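Local coordinates for putative immunoglobulin-blocking virulence protein (Mycoplasma mycoides subsp. capri, PDB 7ADK), which probably binds host immunoglobulins and blocks their action, helping the mycoplasma to evade antibodies, at residues Gly145-Phe149 against Tyr167-Asn173; Lys185-Ala189 against Phe296-Ala300; Val213-Glu217 against Ser229-Val234. One frame throughout, in Å; residues are numbered along the deposited sequence.

Contact 1 (Gly145-Phe149 against Tyr167-Asn173); sequences GPPGF and YQNHTVN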
loop_
_atom_site.group_PDB
_atom_site.type_symbol
_atom_site.label_atom_id
_atom_site.label_comp_id
_atom_site.label_asym_id
_atom_site.label_seq_id
_atom_site.Cartn_x
_atom_site.Cartn_y
_atom_site.Cartn_z
ATOM N N GLY A 145 -46.772 -22.115 -3.539
ATOM C CA GLY A 145 -46.322 -21.433 -2.323
ATOM C C GLY A 145 -44.858 -21.753 -1.996
ATOM O O GLY A 145 -44.410 -22.870 -2.273
ATOM N N PRO A 146 -44.097 -20.828 -1.388
ATOM C CA PRO A 146 -42.692 -21.057 -1.076
ATOM C C PRO A 146 -42.532 -22.050 0.090
ATOM O O PRO A 146 -43.150 -21.851 1.142
ATOM C CB PRO A 146 -42.124 -19.681 -0.747
ATOM C CG PRO A 146 -43.320 -18.908 -0.206
ATOM C CD PRO A 146 -44.504 -19.501 -0.955
ATOM N N PRO A 147 -41.707 -23.104 -0.044
ATOM C CA PRO A 147 -41.415 -24.040 1.040
ATOM C C PRO A 147 -40.943 -23.342 2.317
ATOM O O PRO A 147 -40.068 -22.486 2.288
ATOM C CB PRO A 147 -40.343 -24.986 0.496
ATOM C CG PRO A 147 -40.576 -24.955 -1.011
ATOM C CD PRO A 147 -41.059 -23.537 -1.270
ATOM N N GLY A 148 -41.506 -23.717 3.455
ATOM C CA GLY A 148 -41.114 -23.191 4.762
ATOM C C GLY A 148 -39.708 -23.624 5.182
ATOM O O GLY A 148 -39.289 -24.750 4.909
ATOM N N PHE A 149 -38.986 -22.756 5.892
ATOM C CA PHE A 149 -37.723 -23.119 6.534
ATOM C C PHE A 149 -37.965 -24.155 7.641
ATOM O O PHE A 149 -38.627 -23.870 8.644
ATOM C CB PHE A 149 -37.015 -21.884 7.085
ATOM C CG PHE A 149 -35.800 -22.206 7.925
ATOM C CD1 PHE A 149 -34.627 -22.681 7.320
ATOM C CD2 PHE A 149 -35.834 -22.020 9.318
ATOM C CE1 PHE A 149 -33.491 -22.941 8.101
ATOM C CE2 PHE A 149 -34.703 -22.294 10.101
ATOM C CZ PHE A 149 -33.531 -22.757 9.492
ATOM N N TYR A 167 -36.433 -16.692 10.765
ATOM C CA TYR A 167 -36.371 -15.908 9.528
ATOM C C TYR A 167 -36.852 -16.728 8.313
ATOM O O TYR A 167 -36.647 -17.939 8.274
ATOM C CB TYR A 167 -34.933 -15.419 9.354
ATOM C CG TYR A 167 -34.712 -14.413 8.240
ATOM C CD1 TYR A 167 -34.451 -14.835 6.923
ATOM C CD2 TYR A 167 -34.728 -13.043 8.540
ATOM C CE1 TYR A 167 -34.239 -13.887 5.907
ATOM C CE2 TYR A 167 -34.513 -12.092 7.529
ATOM C CZ TYR A 167 -34.262 -12.512 6.209
ATOM O OH TYR A 167 -34.046 -11.596 5.233
ATOM N N GLN A 168 -37.452 -16.092 7.298
ATOM C CA GLN A 168 -37.666 -16.714 5.987
ATOM C C GLN A 168 -37.360 -15.772 4.816
ATOM O O GLN A 168 -37.737 -14.601 4.817
ATOM C CB GLN A 168 -39.041 -17.384 5.929
ATOM C CG GLN A 168 -39.385 -17.865 4.518
ATOM C CD GLN A 168 -40.408 -18.975 4.449
ATOM O OE1 GLN A 168 -40.605 -19.753 5.355
ATOM N NE2 GLN A 168 -41.034 -19.142 3.327
ATOM N N ASN A 169 -36.648 -16.304 3.823
ATOM C CA ASN A 169 -36.117 -15.587 2.676
ATOM C C ASN A 169 -37.143 -15.474 1.530
ATOM O O ASN A 169 -37.461 -14.362 1.116
ATOM C CB ASN A 169 -34.806 -16.276 2.259
ATOM C CG ASN A 169 -33.827 -15.301 1.636
ATOM O OD1 ASN A 169 -34.139 -14.574 0.716
ATOM N ND2 ASN A 169 -32.627 -15.202 2.144
ATOM N N HIS A 170 -37.716 -16.579 1.040
ATOM C CA HIS A 170 -38.795 -16.523 0.044
ATOM C C HIS A 170 -40.140 -16.241 0.710
ATOM O O HIS A 170 -40.871 -17.129 1.139
ATOM C CB HIS A 170 -38.827 -17.752 -0.869
ATOM C CG HIS A 170 -37.756 -17.771 -1.935
ATOM N ND1 HIS A 170 -36.893 -16.723 -2.273
ATOM C CD2 HIS A 170 -37.550 -18.797 -2.805
ATOM C CE1 HIS A 170 -36.164 -17.162 -3.309
ATOM N NE2 HIS A 170 -36.537 -18.405 -3.644
ATOM N N THR A 171 -40.456 -14.954 0.782
ATOM C CA THR A 171 -41.718 -14.384 1.263
ATOM C C THR A 171 -42.891 -14.528 0.296
ATOM O O THR A 171 -44.029 -14.391 0.727
ATOM C CB THR A 171 -41.526 -12.890 1.525
ATOM O OG1 THR A 171 -40.974 -12.289 0.398
ATOM C CG2 THR A 171 -40.583 -12.614 2.672
ATOM N N VAL A 172 -42.656 -14.779 -0.995
ATOM C CA VAL A 172 -43.676 -14.758 -2.059
ATOM C C VAL A 172 -43.610 -15.986 -2.967
ATOM O O VAL A 172 -42.587 -16.658 -3.084
ATOM C CB VAL A 172 -43.631 -13.461 -2.896
ATOM C CG1 VAL A 172 -43.970 -12.233 -2.051
ATOM C CG2 VAL A 172 -42.306 -13.223 -3.615
ATOM N N ASN A 173 -44.749 -16.279 -3.591
ATOM C CA ASN A 173 -45.029 -17.452 -4.418
ATOM C C ASN A 173 -44.120 -17.567 -5.655
ATOM O O ASN A 173 -43.521 -16.589 -6.105
ATOM C CB ASN A 173 -46.526 -17.406 -4.801
ATOM C CG ASN A 173 -47.451 -17.206 -3.613
ATOM O OD1 ASN A 173 -47.628 -16.104 -3.129
ATOM N ND2 ASN A 173 -48.055 -18.233 -3.089
#

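Contact 2 (Lys185-Ala189 against Phe296-Ala300); sequences KEQVA and FTKIA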
loop_
_atom_site.group_PDB
_atom_site.type_symbol
_atom_site.label_atom_id
_atom_site.label_comp_id
_atom_site.label_asym_id
_atom_site.label_seq_id
_atom_site.Cartn_x
_atom_site.Cartn_y
_atom_site.Cartn_z
ATOM N N LYS A 185 -47.621 -12.269 -26.178
ATOM C CA LYS A 185 -46.242 -12.043 -26.653
ATOM C C LYS A 185 -46.099 -10.811 -27.544
ATOM O O LYS A 185 -45.056 -10.172 -27.519
ATOM C CB LYS A 185 -45.617 -13.316 -27.231
ATOM C CG LYS A 185 -46.193 -13.792 -28.560
ATOM C CD LYS A 185 -45.638 -15.182 -28.872
ATOM C CE LYS A 185 -46.060 -15.668 -30.256
ATOM N NZ LYS A 185 -45.742 -17.094 -30.430
ATOM N N GLU A 186 -47.161 -10.380 -28.219
ATOM C CA GLU A 186 -47.188 -9.084 -28.906
ATOM C C GLU A 186 -47.359 -7.887 -27.959
ATOM O O GLU A 186 -46.824 -6.815 -28.230
ATOM C CB GLU A 186 -48.250 -9.092 -30.012
ATOM C CG GLU A 186 -48.025 -10.151 -31.102
ATOM C CD GLU A 186 -46.571 -10.340 -31.539
ATOM O OE1 GLU A 186 -46.153 -11.493 -31.770
ATOM O OE2 GLU A 186 -45.849 -9.337 -31.661
ATOM N N GLN A 187 -48.007 -8.054 -26.803
ATOM C CA GLN A 187 -47.963 -7.043 -25.740
ATOM C C GLN A 187 -46.548 -6.906 -25.163
ATOM O O GLN A 187 -46.056 -5.797 -24.962
ATOM C CB GLN A 187 -48.992 -7.379 -24.650
ATOM C CG GLN A 187 -48.953 -6.484 -23.407
ATOM C CD GLN A 187 -49.491 -5.082 -23.611
ATOM O OE1 GLN A 187 -49.483 -4.516 -24.688
ATOM N NE2 GLN A 187 -49.997 -4.468 -22.579
ATOM N N VAL A 188 -45.862 -8.027 -24.929
ATOM C CA VAL A 188 -44.468 -8.031 -24.457
ATOM C C VAL A 188 -43.511 -7.445 -25.501
ATOM O O VAL A 188 -42.540 -6.794 -25.124
ATOM C CB VAL A 188 -44.070 -9.450 -24.002
ATOM C CG1 VAL A 188 -42.580 -9.639 -23.725
ATOM C CG2 VAL A 188 -44.827 -9.781 -22.710
ATOM N N ALA A 189 -43.802 -7.593 -26.798
ATOM C CA ALA A 189 -43.073 -6.936 -27.884
ATOM C C ALA A 189 -43.225 -5.409 -27.846
ATOM O O ALA A 189 -42.227 -4.695 -27.791
ATOM C CB ALA A 189 -43.541 -7.499 -29.230
ATOM N N PHE A 296 -41.642 -4.760 -35.921
ATOM C CA PHE A 296 -40.969 -5.503 -34.849
ATOM C C PHE A 296 -41.881 -6.356 -33.958
ATOM O O PHE A 296 -41.449 -6.856 -32.927
ATOM C CB PHE A 296 -40.051 -4.553 -34.082
ATOM C CG PHE A 296 -38.909 -4.026 -34.915
ATOM C CD1 PHE A 296 -37.804 -4.851 -35.168
ATOM C CD2 PHE A 296 -38.960 -2.736 -35.467
ATOM C CE1 PHE A 296 -36.757 -4.385 -35.973
ATOM C CE2 PHE A 296 -37.901 -2.262 -36.255
ATOM C CZ PHE A 296 -36.797 -3.090 -36.510
ATOM N N THR A 297 -43.118 -6.616 -34.370
ATOM C CA THR A 297 -44.057 -7.556 -33.719
ATOM C C THR A 297 -43.673 -9.046 -33.904
ATOM O O THR A 297 -44.457 -9.847 -34.418
ATOM C CB THR A 297 -45.490 -7.283 -34.215
ATOM O OG1 THR A 297 -45.530 -7.378 -35.618
ATOM C CG2 THR A 297 -46.013 -5.903 -33.827
ATOM N N LYS A 298 -42.435 -9.430 -33.556
ATOM C CA LYS A 298 -41.963 -10.829 -33.424
ATOM C C LYS A 298 -40.989 -10.954 -32.251
ATOM O O LYS A 298 -40.075 -10.143 -32.129
ATOM C CB LYS A 298 -41.304 -11.351 -34.719
ATOM C CG LYS A 298 -42.320 -11.585 -35.843
ATOM C CD LYS A 298 -41.696 -12.236 -37.083
ATOM C CE LYS A 298 -42.737 -12.544 -38.174
ATOM N NZ LYS A 298 -43.437 -11.333 -38.672
ATOM N N ILE A 299 -41.136 -11.998 -31.436
ATOM C CA ILE A 299 -40.258 -12.323 -30.293
ATOM C C ILE A 299 -39.294 -13.465 -30.654
ATOM O O ILE A 299 -39.690 -14.448 -31.280
ATOM C CB ILE A 299 -41.088 -12.667 -29.034
ATOM C CG1 ILE A 299 -41.945 -11.493 -28.525
ATOM C CG2 ILE A 299 -40.210 -13.181 -27.881
ATOM C CD1 ILE A 299 -41.186 -10.206 -28.184
ATOM N N ALA A 300 -38.030 -13.338 -30.259
ATOM C CA ALA A 300 -36.964 -14.311 -30.487
ATOM C C ALA A 300 -37.085 -15.598 -29.644
ATOM O O ALA A 300 -37.672 -15.616 -28.563
ATOM C CB ALA A 300 -35.629 -13.618 -30.237
#

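Contact 3 (Val213-Glu217 against Ser229-Val234); sequences VFKEE and SSLESV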
loop_
_atom_site.group_PDB
_atom_site.type_symbol
_atom_site.label_atom_id
_atom_site.label_comp_id
_atom_site.label_asym_id
_atom_site.label_seq_id
_atom_site.Cartn_x
_atom_site.Cartn_y
_atom_site.Cartn_z
ATOM N N VAL A 213 -32.893 12.016 -29.000
ATOM C CA VAL A 213 -31.988 13.099 -29.401
ATOM C C VAL A 213 -31.694 13.053 -30.901
ATOM O O VAL A 213 -31.605 14.105 -31.533
ATOM C CB VAL A 213 -30.706 13.057 -28.557
ATOM C CG1 VAL A 213 -29.573 13.935 -29.080
ATOM C CG2 VAL A 213 -31.022 13.549 -27.155
ATOM N N PHE A 214 -31.612 11.867 -31.508
ATOM C CA PHE A 214 -31.503 11.757 -32.961
ATOM C C PHE A 214 -32.818 12.076 -33.677
ATOM O O PHE A 214 -32.793 12.835 -34.643
ATOM C CB PHE A 214 -30.929 10.398 -33.361
ATOM C CG PHE A 214 -29.486 10.111 -32.961
ATOM C CD1 PHE A 214 -28.636 11.091 -32.406
ATOM C CD2 PHE A 214 -28.980 8.816 -33.150
ATOM C CE1 PHE A 214 -27.319 10.776 -32.046
ATOM C CE2 PHE A 214 -27.663 8.502 -32.780
ATOM C CZ PHE A 214 -26.831 9.480 -32.230
ATOM N N LYS A 215 -33.979 11.599 -33.216
ATOM C CA LYS A 215 -35.244 11.888 -33.913
ATOM C C LYS A 215 -35.591 13.382 -33.907
ATOM O O LYS A 215 -36.082 13.895 -34.908
ATOM C CB LYS A 215 -36.375 10.963 -33.429
ATOM C CG LYS A 215 -37.185 11.464 -32.231
ATOM C CD LYS A 215 -38.161 10.420 -31.676
ATOM C CE LYS A 215 -39.230 10.029 -32.699
ATOM N NZ LYS A 215 -40.259 9.125 -32.143
ATOM N N GLU A 216 -35.280 14.106 -32.831
ATOM C CA GLU A 216 -35.508 15.553 -32.730
ATOM C C GLU A 216 -34.654 16.374 -33.708
ATOM O O GLU A 216 -35.103 17.413 -34.180
ATOM C CB GLU A 216 -35.307 16.000 -31.276
ATOM C CG GLU A 216 -35.682 17.462 -30.980
ATOM C CD GLU A 216 -34.580 18.517 -31.190
ATOM O OE1 GLU A 216 -33.393 18.182 -31.357
ATOM O OE2 GLU A 216 -34.900 19.718 -31.147
ATOM N N GLU A 217 -33.471 15.894 -34.090
ATOM C CA GLU A 217 -32.618 16.559 -35.077
ATOM C C GLU A 217 -33.103 16.308 -36.516
ATOM O O GLU A 217 -33.159 17.241 -37.311
ATOM C CB GLU A 217 -31.154 16.144 -34.861
ATOM C CG GLU A 217 -30.126 16.938 -35.672
ATOM C CD GLU A 217 -29.814 18.339 -35.132
ATOM O OE1 GLU A 217 -30.658 18.953 -34.451
ATOM O OE2 GLU A 217 -28.702 18.849 -35.391
ATOM N N SER A 229 -23.788 16.777 -37.131
ATOM C CA SER A 229 -24.071 17.217 -35.758
ATOM C C SER A 229 -24.524 16.074 -34.841
ATOM O O SER A 229 -24.147 16.052 -33.675
ATOM C CB SER A 229 -25.099 18.347 -35.756
ATOM O OG SER A 229 -24.630 19.466 -36.484
ATOM N N SER A 230 -25.231 15.054 -35.347
ATOM C CA SER A 230 -25.511 13.823 -34.582
ATOM C C SER A 230 -24.229 13.052 -34.246
ATOM O O SER A 230 -24.080 12.639 -33.102
ATOM C CB SER A 230 -26.505 12.914 -35.297
ATOM O OG SER A 230 -27.806 13.322 -35.155
ATOM N N LEU A 231 -23.265 12.943 -35.172
ATOM C CA LEU A 231 -21.941 12.363 -34.888
ATOM C C LEU A 231 -21.141 13.195 -33.867
ATOM O O LEU A 231 -20.490 12.661 -32.976
ATOM C CB LEU A 231 -21.158 12.212 -36.202
ATOM C CG LEU A 231 -19.805 11.491 -36.043
ATOM C CD1 LEU A 231 -19.986 9.984 -35.971
ATOM C CD2 LEU A 231 -18.857 11.815 -37.186
ATOM N N GLU A 232 -21.231 14.519 -33.923
ATOM C CA GLU A 232 -20.623 15.375 -32.900
ATOM C C GLU A 232 -21.234 15.127 -31.498
ATOM O O GLU A 232 -20.533 15.115 -30.487
ATOM C CB GLU A 232 -20.747 16.822 -33.398
ATOM C CG GLU A 232 -19.979 17.868 -32.615
ATOM C CD GLU A 232 -19.717 19.159 -33.391
ATOM O OE1 GLU A 232 -20.583 19.615 -34.159
ATOM O OE2 GLU A 232 -18.639 19.759 -33.215
ATOM N N SER A 233 -22.536 14.828 -31.428
ATOM C CA SER A 233 -23.213 14.381 -30.202
ATOM C C SER A 233 -22.893 12.944 -29.768
ATOM O O SER A 233 -23.523 12.442 -28.840
ATOM C CB SER A 233 -24.719 14.656 -30.255
ATOM O OG SER A 233 -25.436 13.682 -30.965
ATOM N N VAL A 234 -21.890 12.284 -30.358
ATOM C CA VAL A 234 -21.302 11.029 -29.835
ATOM C C VAL A 234 -19.786 11.107 -29.579
ATOM O O VAL A 234 -19.253 10.288 -28.840
ATOM C CB VAL A 234 -21.702 9.781 -30.647
ATOM C CG1 VAL A 234 -23.188 9.770 -30.983
ATOM C CG2 VAL A 234 -20.943 9.553 -31.949
#

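Contact 1 (Gly145-Phe149 against Tyr167-Asn173)
Gly145 lies beside Asn173 and Phe149 beside Gln168, with CA-CA distances of 4.7 Å and 6.4 Å respectively, so the two irregular segments run roughly antiparallel, their end-to-end directions 162° apart. The Pro146 ring carries much of the packing: its CG rests 3.3 Å from His170 O and 3.7 Å from Val172 O, while its CB lies 3.8 Å from His170 CB. The ring thus packs against the carbonyl oxygens of His170 and Val172, two residues apart. Farther along, Gln168 spans the gap; its CG is anti to the backbone N (chi1 172°) and the chain beyond is extended, which carries the amide up to 145-149. There OE1 accepts a weak, long hydrogen bond from Phe149 N at 3.5 Å. The NE2 of the same amide turns back within its own segment and donates to His170 O over 3.0 Å, nearly straight, with the donor lying above the carbonyl plane. This inner bond is the firm one; the weak one to Phe149 N probably adds little to holding the amide's rotation. The imidazole of His170 leaves the interface and bonds Leu594 O through NE2, and Thr171 OG1 bonds Ser342 of helix 339-351. This is loop-to-loop packing: the loop after strand 138-144 lies roughly antiparallel to the one leading into strand 174-178, with no regular sheet bonding.

Contact 2 (Lys185-Ala189 against Phe296-Ala300)
Ala189 and Ile299 make the apolar part of this contact. The methyl CB of Ala189 points toward 296-300 and meets Ile299 CD1 at 3.7 Å, and the same CD1 also lies 3.8 Å from Ala189 CA. Both ends of the isoleucine's longer branch therefore work against the helix: CD1 covers the alanine, while CG1 sits 3.5 Å from Lys185 O, one turn earlier. The torsion chi1 (-63°) puts CG1 anti to the carbonyl carbon, near Lys185 O, and chi2 (-57°) turns CD1 onto Ala189. The turn from Lys185 to Ala189 is itself closed by the routine backbone bond from Ala189 N to Lys185 O.

The polar groups give no hydrogen bond across the interface. Glu186 bends at chi2 and brings its carboxylate alongside Thr297, with OE2 3.3 Å from Thr297 CB. The carbonyl Thr297 O also faces the carboxylate, but both groups are acceptors, and at this resolution the exact placing of the glutamate end is doubtful. Thr297 is the centre of an inverse gamma turn, with a weak 2.8 Å bond from Lys298 N to Phe296 O. The ammonium of Lys185 goes elsewhere, forming a salt bridge with Glu304.

Helix 182-194 thus docks on the loop that runs into helix 301-308, whose Leu307 touches Lys185 and Val188. On the strand side, Ile326 of strand 326-332 touches both Ala189 and Ile299, and its backbone is hydrogen-bonded to those of Lys298 and Ala300; Ile313 of strand 312-313 adds a further apolar neighbour to Ile299.

Contact 3 (Val213-Glu217 against Ser229-Val234)
A helical hairpin is formed here by consecutive helices 209-218 and 227-235, with Phe214 of the first packing on Ser230, Ser233 and Val234 of the second. The short segments run nearly antiparallel, 158° between their directions, with axes 10.7 Å apart at closest approach; the nearest CA atoms, those of Phe214 and Ser230, are 6.5 Å apart.

The phenyl ring is the main element reaching across. Its CG is anti to the carbonyl carbon (chi1 -66°), and although the bond leaving the backbone does not aim straight at the partner helix, the far end of the ring does come nearer. CE1 lies 3.6 Å from Ser233 OG and CZ lies 3.9 Å from Val234 CG1, and both partners are at the ring edge, near its plane. The Phe214 and Val234 side chains cross at about a right angle. Ser230 OG approaches CD1 of the ring obliquely, at 3.6 Å.

The hydroxyl of Ser233, at the ring edge, donates within its own helix, to Ser230 O over 2.7 Å, reaching back to a carbonyl one turn earlier, with the donor 17° from the carbonyl plane. Nothing polar bonds across the interface: the carboxylate of Glu217 merely lies beside Ser229, with OE2 3.7 Å from its CB, at the side of the contact away from the ring.

The ring also meets Ile285 and Ile288 of helix 280-288, and Phe242 touches both Phe214 and Val234. An antiparallel helical hairpin thus packs by one phenylalanine against serines and a valine of the next helix, with helix 280-288 and the loop carrying Phe242 as further neighbours.

In the fold
The three contacts are separate in space, and none touches the second protein chain of the assembly. Contact 1 closes before the others open in the sequence, and its centre is about 20 Å from the chain's centre, against about 35 Å for contact 2 and about 40 Å for contact 3. Contact 3 is nested within the 106-residue stretch of chain that contact 2 closes; their centres lie about 28 Å apart and their nearest atoms about 12 Å. Contact 1 is about 33 Å from contact 2 and 49 Å from contact 3, centre to centre. Contacts 2 and 3 lie on the same side of the chain's centre, in a peripheral part with several helices, and contact 1 joins loops on the surface nearer the middle.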